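Local coordinates for protein pectate lyase (Bacillus subtilis, PDB 5AMV) that cleaves pectate (polygalacturonate) chains by calcium-dependent elimination, releasing oligosaccharides with an unsaturated sugar at the non-reducing end, at residues G224-S229 with K247-G252; N271-I276 with N293-S298; K317-N322 with S367-T372; V324-G329 with L351-Q356; I336-G341 with A361-S366. One frame throughout, in Å; residues are numbered along the deposited sequence.

In the fold
From the N terminus, contact 1 comes first: its segments, separated by 17 residues, place strand 226-229 against 247-251 beside the calcium. Contact 2 opens only after it has closed, and joins successive turns of the right-handed parallel beta-helix, strands 266-274 and 287-296; Ser248 of contact 1 touches Ile276 of contact 2. In contact 3, 44 residues lie between the segments, from strand 317-326 to the loop ahead of helix 382-392, and contacts 4 and 5 both lie within that span. Those two cross, since their segments alternate along the chain. Contact 4 extends the strands of contact 2 by pairing 324-326 with 351-352, whereas contact 5 brings strand 336-338 to the end of helix 359-362.

Contact 1: G224-S229 with K247-G252; sequences GQTDAS and KSSIFG. With CA (calcium ion), chain C.
Ile250 N donates to Asp227 OD1 (2.9 Å), coming from 49° above the carboxylate plane. Water 1 donates to the same oxygen. The other oxygen, Asp227 OD2, binds the calcium at 2.3 Å, together with three waters and with Asp184 and Asp223, so both carboxylate oxygens have partners. With CG anti to the carbonyl carbon (chi1 -72°), the Asp227 CG lies 3.3 Å from Ile250 CG2, and the two side chains cross obliquely.

Ser248 O takes two donors, Gln225 N at 2.8 Å and Thr226 N at 3.2 Å. Ser248 OG gives its proton to Gln225 OE1 (2.9 Å), in the carbonyl plane and on a lone pair. Thr226 OG1 and Ser249 OG are also hydrogen-bonded, and Thr226 OG1 has a further partner in Tyr242 OH. Farther on, Ala228 N donates to Ile250 O (2.9 Å) and Gly252 N donates to Ala228 O (2.8 Å); these two bonds make the single bridge of Ala228 with Phe251.

The segments run in the same direction. Strand 226-229 pairs on its other flank with 186-189 of the parallel beta-helix, while strand 247-251 begins the row that continues through 282-283 to 336-338.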
# COMPACT_ATOMS: atom_id res chain seq x y z
N GLY A 224 -4.84 -0.19 -3.50
CA GLY A 224 -3.69 0.35 -2.72
C GLY A 224 -2.30 -0.14 -3.13
O GLY A 224 -2.16 -0.98 -4.03
N GLN A 225 -1.28 0.44 -2.50
CA GLN A 225 0.11 0.04 -2.68
C GLN A 225 0.52 -0.77 -1.46
O GLN A 225 0.86 -1.95 -1.59
CB GLN A 225 0.99 1.29 -2.87
CG GLN A 225 0.50 2.03 -4.11
CD GLN A 225 1.41 3.20 -4.44
OE1 GLN A 225 1.47 4.17 -3.72
NE2 GLN A 225 2.12 3.07 -5.55
N THR A 226 0.49 -0.15 -0.29
CA THR A 226 0.78 -0.83 0.97
C THR A 226 -0.36 -0.46 1.94
O THR A 226 -0.34 0.61 2.55
CB THR A 226 2.16 -0.43 1.55
OG1 THR A 226 2.26 1.02 1.64
CG2 THR A 226 3.32 -0.91 0.64
N ASP A 227 -1.31 -1.37 2.09
CA ASP A 227 -2.49 -1.11 2.94
C ASP A 227 -2.42 -1.97 4.19
O ASP A 227 -1.76 -3.04 4.22
CB ASP A 227 -3.78 -1.44 2.17
CG ASP A 227 -4.10 -0.43 1.08
OD1 ASP A 227 -3.49 0.67 1.02
OD2 ASP A 227 -5.02 -0.75 0.29
N ALA A 228 -3.10 -1.52 5.24
CA ALA A 228 -3.14 -2.25 6.52
C ALA A 228 -4.54 -2.19 7.12
O ALA A 228 -5.11 -1.14 7.19
CB ALA A 228 -2.11 -1.72 7.50
N SER A 229 -5.09 -3.35 7.48
CA SER A 229 -6.46 -3.47 7.96
C SER A 229 -6.56 -4.58 8.99
O SER A 229 -5.60 -5.32 9.24
CB SER A 229 -7.42 -3.80 6.81
OG SER A 229 -7.35 -2.83 5.78
N LYS A 247 -4.41 5.80 -5.01
CA LYS A 247 -4.55 5.60 -3.55
C LYS A 247 -3.40 4.79 -2.96
O LYS A 247 -3.32 3.56 -3.14
CB LYS A 247 -5.87 4.91 -3.29
CG LYS A 247 -7.06 5.83 -3.70
CD LYS A 247 -8.42 5.17 -3.49
CE LYS A 247 -8.90 4.40 -4.69
NZ LYS A 247 -10.42 4.42 -4.67
N SER A 248 -2.49 5.46 -2.27
CA SER A 248 -1.27 4.75 -1.86
C SER A 248 -1.39 3.79 -0.68
O SER A 248 -1.06 2.62 -0.79
CB SER A 248 -0.20 5.75 -1.49
OG SER A 248 0.94 5.09 -0.99
N SER A 249 -1.82 4.32 0.47
CA SER A 249 -1.66 3.62 1.73
C SER A 249 -2.86 3.92 2.61
O SER A 249 -2.98 5.02 3.13
CB SER A 249 -0.38 4.09 2.44
OG SER A 249 0.78 3.79 1.65
N ILE A 250 -3.74 2.92 2.77
CA ILE A 250 -4.89 3.10 3.68
C ILE A 250 -4.67 2.20 4.90
O ILE A 250 -4.52 0.95 4.76
CB ILE A 250 -6.31 2.87 2.98
CG1 ILE A 250 -7.45 3.06 4.01
CG2 ILE A 250 -6.43 1.53 2.40
CD1 ILE A 250 -8.83 3.46 3.38
N PHE A 251 -4.73 2.82 6.07
CA PHE A 251 -4.51 2.08 7.34
C PHE A 251 -5.79 2.17 8.13
O PHE A 251 -6.14 3.26 8.60
CB PHE A 251 -3.35 2.66 8.18
CG PHE A 251 -2.02 2.77 7.45
CD1 PHE A 251 -1.71 1.95 6.38
CD2 PHE A 251 -1.06 3.72 7.87
CE1 PHE A 251 -0.48 2.05 5.75
CE2 PHE A 251 0.21 3.80 7.25
CZ PHE A 251 0.49 2.98 6.18
N GLY A 252 -6.52 1.05 8.21
CA GLY A 252 -7.84 1.03 8.87
C GLY A 252 -8.88 1.18 7.79
O GLY A 252 -9.07 2.28 7.24
CA CA C . -6.51 -2.43 -0.38
O HOH W 1 -4.72 2.66 -0.54
O HOH W 2 -8.05 -0.88 0.46
O HOH W 3 -6.69 -3.22 1.80
O HOH W 4 -7.61 -4.32 -1.21

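Contact 2: N271-I276 with N293-S298; sequences NRYKNI and NYYEGS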
# COMPACT_ATOMS: atom_id res chain seq x y z
N ASN A 271 10.16 7.67 3.31
CA ASN A 271 9.51 7.31 2.05
C ASN A 271 9.35 8.46 1.09
O ASN A 271 9.22 9.63 1.49
CB ASN A 271 8.16 6.69 2.33
CG ASN A 271 8.26 5.50 3.23
OD1 ASN A 271 8.76 4.43 2.84
ND2 ASN A 271 7.78 5.66 4.49
N ARG A 272 9.37 8.13 -0.20
CA ARG A 272 9.17 9.09 -1.27
C ARG A 272 7.83 8.84 -1.95
O ARG A 272 7.55 7.69 -2.26
CB ARG A 272 10.31 8.95 -2.28
CG ARG A 272 10.26 9.97 -3.42
CD ARG A 272 11.49 9.77 -4.34
NE ARG A 272 11.47 10.79 -5.39
CZ ARG A 272 12.27 10.77 -6.46
NH1 ARG A 272 13.14 9.76 -6.61
NH2 ARG A 272 12.22 11.74 -7.35
N TYR A 273 7.04 9.90 -2.13
CA TYR A 273 5.72 9.79 -2.81
C TYR A 273 5.75 10.80 -3.94
O TYR A 273 5.71 12.00 -3.71
CB TYR A 273 4.55 10.12 -1.86
CG TYR A 273 4.50 9.26 -0.59
CD1 TYR A 273 5.27 9.57 0.53
CD2 TYR A 273 3.67 8.13 -0.53
CE1 TYR A 273 5.23 8.79 1.68
CE2 TYR A 273 3.58 7.37 0.63
CZ TYR A 273 4.40 7.68 1.71
OH TYR A 273 4.39 6.94 2.85
N LYS A 274 5.82 10.30 -5.17
CA LYS A 274 5.91 11.18 -6.34
C LYS A 274 4.74 10.89 -7.28
O LYS A 274 4.49 9.74 -7.66
CB LYS A 274 7.21 10.95 -7.07
CG LYS A 274 7.30 11.85 -8.35
CD LYS A 274 8.68 11.83 -8.94
CE LYS A 274 8.70 12.71 -10.16
NZ LYS A 274 10.05 12.89 -10.80
N ASN A 275 3.96 11.91 -7.60
CA ASN A 275 2.76 11.68 -8.42
C ASN A 275 1.86 10.58 -7.82
O ASN A 275 1.41 9.66 -8.50
CB ASN A 275 3.11 11.42 -9.89
CG ASN A 275 3.92 12.52 -10.48
OD1 ASN A 275 3.68 13.69 -10.21
ND2 ASN A 275 4.81 12.17 -11.40
N ILE A 276 1.60 10.77 -6.52
CA ILE A 276 0.62 10.02 -5.79
C ILE A 276 -0.55 10.96 -5.53
O ILE A 276 -0.38 12.13 -5.16
CB ILE A 276 1.23 9.56 -4.45
CG1 ILE A 276 2.41 8.56 -4.68
CG2 ILE A 276 0.15 8.89 -3.53
CD1 ILE A 276 1.95 7.26 -5.45
N ASN A 293 9.39 12.02 5.50
CA ASN A 293 8.92 11.57 4.18
C ASN A 293 8.94 12.76 3.24
O ASN A 293 8.85 13.92 3.69
CB ASN A 293 7.53 10.94 4.30
CG ASN A 293 7.51 9.74 5.22
OD1 ASN A 293 8.03 8.66 4.91
ND2 ASN A 293 6.97 9.94 6.43
N TYR A 294 9.03 12.48 1.94
CA TYR A 294 9.13 13.52 0.93
C TYR A 294 7.98 13.28 -0.06
O TYR A 294 7.85 12.16 -0.57
CB TYR A 294 10.46 13.47 0.20
CG TYR A 294 10.54 14.54 -0.85
CD1 TYR A 294 10.45 15.90 -0.49
CD2 TYR A 294 10.69 14.21 -2.20
CE1 TYR A 294 10.52 16.89 -1.42
CE2 TYR A 294 10.76 15.22 -3.18
CZ TYR A 294 10.67 16.56 -2.77
OH TYR A 294 10.72 17.53 -3.74
N TYR A 295 7.15 14.30 -0.26
CA TYR A 295 5.98 14.19 -1.14
C TYR A 295 6.17 15.22 -2.23
O TYR A 295 6.48 16.41 -1.96
CB TYR A 295 4.66 14.50 -0.36
CG TYR A 295 4.49 13.73 0.94
CD1 TYR A 295 5.22 14.11 2.07
CD2 TYR A 295 3.64 12.62 1.02
CE1 TYR A 295 5.09 13.40 3.28
CE2 TYR A 295 3.53 11.90 2.23
CZ TYR A 295 4.25 12.31 3.33
OH TYR A 295 4.19 11.65 4.55
N GLU A 296 5.95 14.82 -3.50
CA GLU A 296 6.15 15.77 -4.61
C GLU A 296 5.17 15.45 -5.71
O GLU A 296 4.90 14.28 -6.00
CB GLU A 296 7.58 15.71 -5.18
CG GLU A 296 8.05 14.24 -5.45
CD GLU A 296 9.36 14.19 -6.25
OE1 GLU A 296 9.62 15.06 -7.12
OE2 GLU A 296 10.09 13.22 -6.05
N GLY A 297 4.63 16.49 -6.32
CA GLY A 297 3.64 16.32 -7.38
C GLY A 297 3.09 17.64 -7.82
O GLY A 297 3.63 18.69 -7.46
N SER A 298 2.03 17.58 -8.61
CA SER A 298 1.43 18.77 -9.16
C SER A 298 -0.09 18.60 -9.11
O SER A 298 -0.62 17.53 -9.43
CB SER A 298 1.84 18.91 -10.64
OG SER A 298 0.98 19.86 -11.25
O HOH W 5 11.55 14.52 -8.78
O HOH W 6 3.52 9.16 4.59
O HOH W 7 1.25 14.74 -9.15
O HOH W 8 2.96 12.64 -4.44
O HOH W 9 1.48 13.95 -6.16
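Arg272 and Glu296 form a salt bridge. The guanidinium grips side-on, Arg272 NE and NH2 both reaching Glu296 OE2 at 2.9 Å, with the oxygen in the guanidinium plane and NH2 meeting its syn lone pair. Glu296 CG, set between the backbone N and the carbonyl carbon (chi1 48°), packs on Lys274 CB. The carboxylate also lies across the aliphatic chain of Lys274, whose CD is 3.5 Å from Glu296 OE2; Lys274 NZ stays 4.3 Å from Glu296 OE1, and water 5 bridges those two atoms. An alanine in place of Glu296 would probably leave the Arg272 guanidinium without its charged mate and the Lys274 chain without its cover.

Among amides, Asn271 and Asn293 lie side by side with planes 4° apart. Asn293 OD1 accepts twice, from Asn271 N (2.8 Å) and Asn271 ND2 (3.0 Å). Asn271 OD1 accepts from Asn240 N. This is the asparagine row known from pectate lyase turns; Asn293 N in turn bonds Asn323 OD1.

Of the aromatics, Tyr273 and Tyr295 point the same way with planes 5° apart, but slid to barely overlap: ring centroids are 4.8 Å apart, and Tyr273 CD1 is 3.4 Å from Tyr295 CE2. Water 6 joins their hydroxyls, weakly on the Tyr273 side, and Tyr295 OH is hydrogen-bonded to Trp310 NE1.

Backbone hydrogen bonds pair strands 272-274 and 294-296 in parallel. Strand 235-245 flanks the first and 317-326 the second, helix 382-392 covers Arg272 and Tyr294, and the Tyr273 ring meets that of Tyr242, the Tyr295 ring that of Trp310.

Contact 3: K317-N322 with S367-T372; sequences KIYAQN and SSVGWT
Trp371 and Lys317 supply the one hydrogen bond between these segments: Trp371 NE1 donates to Lys317 O at 2.9 Å, with an N-H...O angle of 153°. The oxygen lies in the indole plane, at its edge, although NE1 stands tilted from the carbonyl plane.

The aromatic part is T-shaped. Tyr319 turns its edge to the six-membered ring of Trp371, centroids of the two rings 6.0 Å apart and planes at 61°, while Tyr319 CB approaches Trp371 CZ2 at 3.8 Å. The first torsion of Trp371 (chi1 74°) places CG, where the indole begins, between the backbone N and the carbonyl carbon. An alanine in place of Trp371 would probably leave Lys317 O without the indole donor and the edge of Tyr319 without a ring face to meet.

Van der Waals packing centres on Val369. Its CG1 is 3.5 Å from Ile318 O, and in an apolar contact Val369 CG2 comes in at the edge of the Tyr319 ring, 3.9 Å from Tyr319 CD2. Lys317 slides past Val369 in the opposite direction, with Lys317 CG 3.4 Å from Val369 O.

Strand 317-321 is bonded to strand 287-296 of the beta-helix on one flank and to 346-348 on the other. The irregular segment 367-372 belongs to the loop from helix 359-362 to helix 382-392; Tyr319 stacks on Tyr346, and Trp371 meets the ring of Trp14.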
# COMPACT_ATOMS: atom_id res chain seq x y z
N LYS A 317 -4.62 8.97 14.81
CA LYS A 317 -3.67 9.59 15.69
C LYS A 317 -2.31 9.73 15.00
O LYS A 317 -1.31 9.19 15.46
CB LYS A 317 -3.59 8.80 17.00
CG LYS A 317 -4.88 8.89 17.81
CD LYS A 317 -4.86 7.96 19.01
CE LYS A 317 -6.13 8.26 19.93
NZ LYS A 317 -7.42 8.20 19.22
N ILE A 318 -2.29 10.46 13.90
CA ILE A 318 -1.03 10.67 13.18
C ILE A 318 -0.16 11.66 13.94
O ILE A 318 -0.62 12.76 14.35
CB ILE A 318 -1.28 11.19 11.74
CG1 ILE A 318 -2.07 10.16 10.92
CG2 ILE A 318 0.05 11.60 11.09
CD1 ILE A 318 -2.60 10.69 9.60
N TYR A 319 1.09 11.26 14.15
CA TYR A 319 2.10 12.09 14.76
C TYR A 319 3.21 12.31 13.74
O TYR A 319 4.00 11.40 13.42
CB TYR A 319 2.61 11.40 16.03
CG TYR A 319 3.41 12.26 16.97
CD1 TYR A 319 4.74 12.57 16.70
CD2 TYR A 319 2.84 12.74 18.14
CE1 TYR A 319 5.53 13.39 17.57
CE2 TYR A 319 3.59 13.52 19.02
CZ TYR A 319 4.94 13.85 18.74
OH TYR A 319 5.68 14.62 19.63
N ALA A 320 3.25 13.53 13.20
CA ALA A 320 4.10 13.80 12.05
C ALA A 320 5.25 14.73 12.40
O ALA A 320 5.05 15.74 13.10
CB ALA A 320 3.25 14.38 10.90
N GLN A 321 6.47 14.35 12.00
CA GLN A 321 7.63 15.20 12.24
C GLN A 321 8.52 15.33 11.01
O GLN A 321 8.91 14.34 10.40
CB GLN A 321 8.51 14.64 13.36
CG GLN A 321 7.83 14.61 14.71
CD GLN A 321 8.66 13.87 15.72
OE1 GLN A 321 8.81 12.65 15.65
NE2 GLN A 321 9.23 14.62 16.67
N ASN A 322 8.91 16.57 10.71
CA ASN A 322 9.92 16.84 9.71
C ASN A 322 9.68 16.19 8.34
O ASN A 322 10.59 15.52 7.78
CB ASN A 322 11.32 16.58 10.24
CG ASN A 322 11.69 17.56 11.38
OD1 ASN A 322 10.83 18.36 11.82
ND2 ASN A 322 12.94 17.55 11.79
N SER A 367 -4.06 19.81 18.26
CA SER A 367 -2.63 19.66 18.08
C SER A 367 -2.06 18.41 18.71
O SER A 367 -0.89 18.09 18.49
CB SER A 367 -1.91 20.89 18.63
OG SER A 367 -2.05 20.96 20.05
N SER A 368 -2.85 17.71 19.53
CA SER A 368 -2.39 16.53 20.23
C SER A 368 -3.17 15.32 19.75
O SER A 368 -4.36 15.43 19.47
CB SER A 368 -2.63 16.71 21.72
OG SER A 368 -4.03 16.84 21.96
N VAL A 369 -2.51 14.17 19.68
CA VAL A 369 -3.18 12.93 19.28
C VAL A 369 -3.13 11.91 20.42
O VAL A 369 -3.42 10.74 20.21
CB VAL A 369 -2.57 12.33 17.97
CG1 VAL A 369 -3.11 13.10 16.72
CG2 VAL A 369 -1.04 12.34 18.05
N GLY A 370 -2.79 12.38 21.61
CA GLY A 370 -2.94 11.58 22.83
C GLY A 370 -1.83 10.57 23.07
O GLY A 370 -1.93 9.73 24.00
N TRP A 371 -0.77 10.63 22.24
CA TRP A 371 0.44 9.82 22.42
C TRP A 371 1.66 10.52 21.82
O TRP A 371 1.50 11.46 21.04
CB TRP A 371 0.27 8.42 21.78
CG TRP A 371 0.33 8.47 20.24
CD1 TRP A 371 -0.54 9.09 19.39
CD2 TRP A 371 1.36 7.90 19.42
NE1 TRP A 371 -0.11 8.95 18.07
CE2 TRP A 371 1.05 8.22 18.07
CE3 TRP A 371 2.50 7.13 19.69
CZ2 TRP A 371 1.84 7.79 16.98
CZ3 TRP A 371 3.30 6.70 18.60
CH2 TRP A 371 2.94 7.04 17.27
N THR A 372 2.85 10.06 22.23
CA THR A 372 4.12 10.51 21.65
C THR A 372 4.99 9.31 21.32
O THR A 372 5.19 8.40 22.15
CB THR A 372 4.91 11.43 22.59
OG1 THR A 372 4.94 10.84 23.89
CG2 THR A 372 4.28 12.81 22.66

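Contact 4: V324-G329 with L351-Q356; sequences VIDVPG and LLNGTQ
Asn353 reaches across to Val327 with both polar atoms of its amide. Its side chain leaves the backbone at CB with CG anti to the carbonyl carbon (chi1 -57°), which carries the Asn353 CG to 3.5 Å from Val327 O. Asn353 OD1 lies 2.9 Å from Val327 N, a weak bond because the N-H...O angle is 119°, and 3.3 Å from Asp326 CA. Asn353 ND2 donates to Val327 O at 2.8 Å; the oxygen lies in the amide plane, but the donor stands above the carbonyl plane of Val327 by 63°. One amide thus serves the C=O, and weakly the N-H, of one residue just past strand 324-326.

Asn353 takes this position as the first of the two central residues of a type I' turn, Leu352 to Thr355, which joins strands 351-352 and 355-356 in a tight hairpin. Strand 351-352 pairs in parallel with strand 324-326, adding a further strand beyond 287-296 and 317-326 of the beta-helix. Ile325 N bonds Leu351 O (2.8 Å), and Asn353 N bonds Ile325 O (2.8 Å).

Side chains alternate about these bonds: Ile325 CG2 touches Leu352 CD1 at 3.8 Å, and Val324 CG2 approaches Leu351 CD1 where the two side chains lie side by side. Water 10 donates to Asp326 OD1 and accepts from Gly354 N, while Asp326 OD2 is held by Tyr294 OH.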
# COMPACT_ATOMS: atom_id res chain seq x y z
N VAL A 324 8.34 16.79 4.25
CA VAL A 324 8.54 17.87 3.25
C VAL A 324 7.61 17.60 2.06
O VAL A 324 7.65 16.48 1.51
CB VAL A 324 10.02 17.83 2.81
CG1 VAL A 324 10.29 18.87 1.65
CG2 VAL A 324 10.93 18.15 3.99
N ILE A 325 6.80 18.60 1.67
CA ILE A 325 5.82 18.47 0.59
C ILE A 325 6.13 19.52 -0.46
O ILE A 325 6.08 20.73 -0.16
CB ILE A 325 4.37 18.65 1.16
CG1 ILE A 325 4.09 17.57 2.22
CG2 ILE A 325 3.34 18.54 0.04
CD1 ILE A 325 2.77 17.86 2.99
N ASP A 326 6.46 19.09 -1.68
CA ASP A 326 6.64 20.03 -2.79
C ASP A 326 5.55 19.85 -3.85
O ASP A 326 5.66 18.99 -4.77
CB ASP A 326 8.01 19.86 -3.42
CG ASP A 326 9.14 20.46 -2.52
OD1 ASP A 326 8.84 21.32 -1.68
OD2 ASP A 326 10.28 20.03 -2.70
N VAL A 327 4.52 20.67 -3.72
CA VAL A 327 3.38 20.70 -4.65
C VAL A 327 3.14 22.19 -4.94
O VAL A 327 2.49 22.88 -4.17
CB VAL A 327 2.12 20.00 -4.04
CG1 VAL A 327 0.92 20.07 -5.00
CG2 VAL A 327 2.46 18.51 -3.71
N PRO A 328 3.68 22.67 -6.05
CA PRO A 328 3.62 24.14 -6.31
C PRO A 328 2.20 24.67 -6.24
O PRO A 328 1.26 24.02 -6.75
CB PRO A 328 4.18 24.24 -7.74
CG PRO A 328 5.23 23.13 -7.76
CD PRO A 328 4.57 21.97 -7.01
N GLY A 329 2.01 25.78 -5.54
CA GLY A 329 0.69 26.45 -5.54
C GLY A 329 -0.31 25.94 -4.51
O GLY A 329 -1.40 26.51 -4.38
N LEU A 351 7.37 21.21 6.00
CA LEU A 351 7.69 22.19 5.01
C LEU A 351 6.81 21.99 3.79
O LEU A 351 6.65 20.84 3.34
CB LEU A 351 9.14 22.07 4.56
CG LEU A 351 10.25 22.29 5.59
CD1 LEU A 351 11.64 22.17 4.90
CD2 LEU A 351 10.06 23.65 6.37
N LEU A 352 6.27 23.08 3.26
CA LEU A 352 5.44 23.04 2.03
C LEU A 352 6.09 24.02 1.07
O LEU A 352 6.06 25.26 1.33
CB LEU A 352 4.01 23.51 2.33
CG LEU A 352 3.13 23.66 1.07
CD1 LEU A 352 3.01 22.31 0.32
CD2 LEU A 352 1.68 24.15 1.43
N ASN A 353 6.66 23.49 -0.01
CA ASN A 353 7.33 24.35 -0.99
C ASN A 353 8.35 25.24 -0.31
O ASN A 353 8.46 26.42 -0.61
CB ASN A 353 6.31 25.15 -1.80
CG ASN A 353 5.32 24.22 -2.50
OD1 ASN A 353 5.75 23.22 -3.08
ND2 ASN A 353 4.03 24.53 -2.44
N GLY A 354 9.04 24.65 0.68
CA GLY A 354 10.10 25.30 1.39
C GLY A 354 9.64 26.15 2.58
O GLY A 354 10.50 26.62 3.33
N THR A 355 8.33 26.42 2.70
CA THR A 355 7.81 27.27 3.77
C THR A 355 7.44 26.41 4.97
O THR A 355 6.73 25.41 4.81
CB THR A 355 6.58 27.98 3.29
OG1 THR A 355 6.93 28.85 2.22
CG2 THR A 355 5.93 28.79 4.37
N GLN A 356 7.90 26.78 6.17
CA GLN A 356 7.43 26.11 7.41
C GLN A 356 5.92 26.36 7.61
O GLN A 356 5.45 27.50 7.66
CB GLN A 356 8.17 26.59 8.66
CG GLN A 356 9.67 26.54 8.60
CD GLN A 356 10.32 27.03 9.94
OE1 GLN A 356 10.40 28.23 10.22
NE2 GLN A 356 10.76 26.07 10.75
O HOH W 10 9.19 21.89 0.96

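Contact 5: I336-G341 with A361-S366; sequences ISVFSG and AANGLS. With ADA (alpha-D-galactopyranuronic acid), chain B.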
# COMPACT_ATOMS: atom_id res chain seq x y z
N ILE A 336 -3.55 18.18 3.71
CA ILE A 336 -4.27 17.03 4.31
C ILE A 336 -5.74 17.04 3.89
O ILE A 336 -6.24 18.05 3.32
CB ILE A 336 -4.12 17.00 5.86
CG1 ILE A 336 -5.05 18.06 6.50
CG2 ILE A 336 -2.63 17.16 6.23
CD1 ILE A 336 -4.97 18.15 8.01
N SER A 337 -6.42 15.92 4.14
CA SER A 337 -7.87 15.86 3.98
C SER A 337 -8.44 15.32 5.30
O SER A 337 -7.97 14.31 5.81
CB SER A 337 -8.28 14.97 2.81
OG SER A 337 -9.70 15.03 2.59
N VAL A 338 -9.42 16.03 5.84
CA VAL A 338 -10.08 15.69 7.12
C VAL A 338 -11.44 15.02 6.85
O VAL A 338 -12.29 15.55 6.11
CB VAL A 338 -10.27 16.95 8.01
CG1 VAL A 338 -10.82 16.48 9.35
CG2 VAL A 338 -8.91 17.69 8.21
N PHE A 339 -11.61 13.83 7.42
CA PHE A 339 -12.87 13.08 7.27
C PHE A 339 -13.63 13.11 8.61
O PHE A 339 -13.06 13.46 9.63
CB PHE A 339 -12.54 11.65 6.83
CG PHE A 339 -11.76 11.60 5.54
CD1 PHE A 339 -12.42 11.77 4.32
CD2 PHE A 339 -10.36 11.46 5.55
CE1 PHE A 339 -11.72 11.76 3.09
CE2 PHE A 339 -9.64 11.44 4.32
CZ PHE A 339 -10.32 11.60 3.08
N SER A 340 -14.92 12.76 8.57
CA SER A 340 -15.74 12.72 9.79
C SER A 340 -15.09 11.79 10.82
O SER A 340 -14.62 10.68 10.48
CB SER A 340 -17.18 12.30 9.46
OG SER A 340 -18.02 12.39 10.60
N GLY A 341 -15.03 12.25 12.06
CA GLY A 341 -14.39 11.50 13.13
C GLY A 341 -12.92 11.89 13.22
O GLY A 341 -12.25 11.62 14.21
N ALA A 361 -2.94 23.01 12.42
CA ALA A 361 -3.46 24.30 12.82
C ALA A 361 -4.23 24.92 11.66
O ALA A 361 -5.27 25.55 11.86
CB ALA A 361 -2.32 25.20 13.23
N ALA A 362 -3.71 24.73 10.44
CA ALA A 362 -4.34 25.28 9.22
C ALA A 362 -5.72 24.70 8.96
O ALA A 362 -6.55 25.27 8.20
CB ALA A 362 -3.40 25.07 8.00
N ASN A 363 -5.99 23.56 9.61
CA ASN A 363 -7.26 22.87 9.45
C ASN A 363 -8.12 22.92 10.72
O ASN A 363 -9.15 22.28 10.79
CB ASN A 363 -7.03 21.41 9.04
CG ASN A 363 -6.74 21.28 7.56
OD1 ASN A 363 -7.66 21.16 6.76
ND2 ASN A 363 -5.46 21.33 7.18
N GLY A 364 -7.64 23.68 11.70
CA GLY A 364 -8.33 23.87 12.97
C GLY A 364 -8.46 22.59 13.79
O GLY A 364 -9.42 22.44 14.54
N LEU A 365 -7.53 21.65 13.63
CA LEU A 365 -7.62 20.37 14.35
C LEU A 365 -6.95 20.52 15.71
O LEU A 365 -6.25 21.52 15.94
CB LEU A 365 -6.89 19.26 13.55
CG LEU A 365 -7.52 18.93 12.21
CD1 LEU A 365 -6.60 18.01 11.43
CD2 LEU A 365 -8.91 18.29 12.37
N SER A 366 -7.17 19.55 16.60
CA SER A 366 -6.41 19.47 17.84
C SER A 366 -4.95 19.15 17.53
O SER A 366 -4.64 18.31 16.65
CB SER A 366 -7.00 18.42 18.78
OG SER A 366 -6.09 18.15 19.82
C1 ADA B . -12.38 8.46 -2.05
C2 ADA B . -13.51 7.43 -2.20
C3 ADA B . -14.65 7.75 -1.23
C4 ADA B . -14.16 7.79 0.21
C5 ADA B . -13.04 8.83 0.31
C6 ADA B . -12.40 8.66 1.67
O2 ADA B . -14.04 7.56 -3.53
O3 ADA B . -15.66 6.74 -1.31
O4 ADA B . -13.61 6.50 0.53
O5 ADA B . -12.00 8.57 -0.68
O6B ADA B . -11.16 8.41 1.69
O6A ADA B . -13.10 8.75 2.73
O HOH W 11 -8.00 20.07 4.31
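Strand 336-338 of the parallel beta-helix meets the C-terminal end of helix 359-362 here, through Ile336 and Val338 on one segment and Asn363 and Leu365 on the other. Ile336 and Asn363 reach toward each other tip to tip, with Ile336 CD1 3.3 Å from Asn363 ND2. The Ile336 CG1 stands between the backbone N and the carbonyl carbon (chi1 77°), itself 3.4 Å from the same nitrogen. The amide has polar partners as well: Asn363 ND2 donates to Ala359 O and Ala333 O, while water 11 lies 2.7 Å from Asn363 OD1 and 2.9 Å from Ile336 O.

A Schellman motif ends the helix, with Gly364 at positive phi, Gly364 N bonded to Ala361 O and Leu365 N to Ser360 O. The chain then delivers Leu365 to the strand: Leu365 CD1 lies 3.8 Å from Ile336 CD1 and 4.0 Å from Val338 CG2. No direct hydrogen bond joins the two segments.

One residue past the strand, Phe339 belongs to the glycan pocket. Phe339 CE1 is 3.3 Å from O6A of a bound galacturonate, and the ring makes a cation-pi contact with Arg282, which also hydrogen-bonds that sugar.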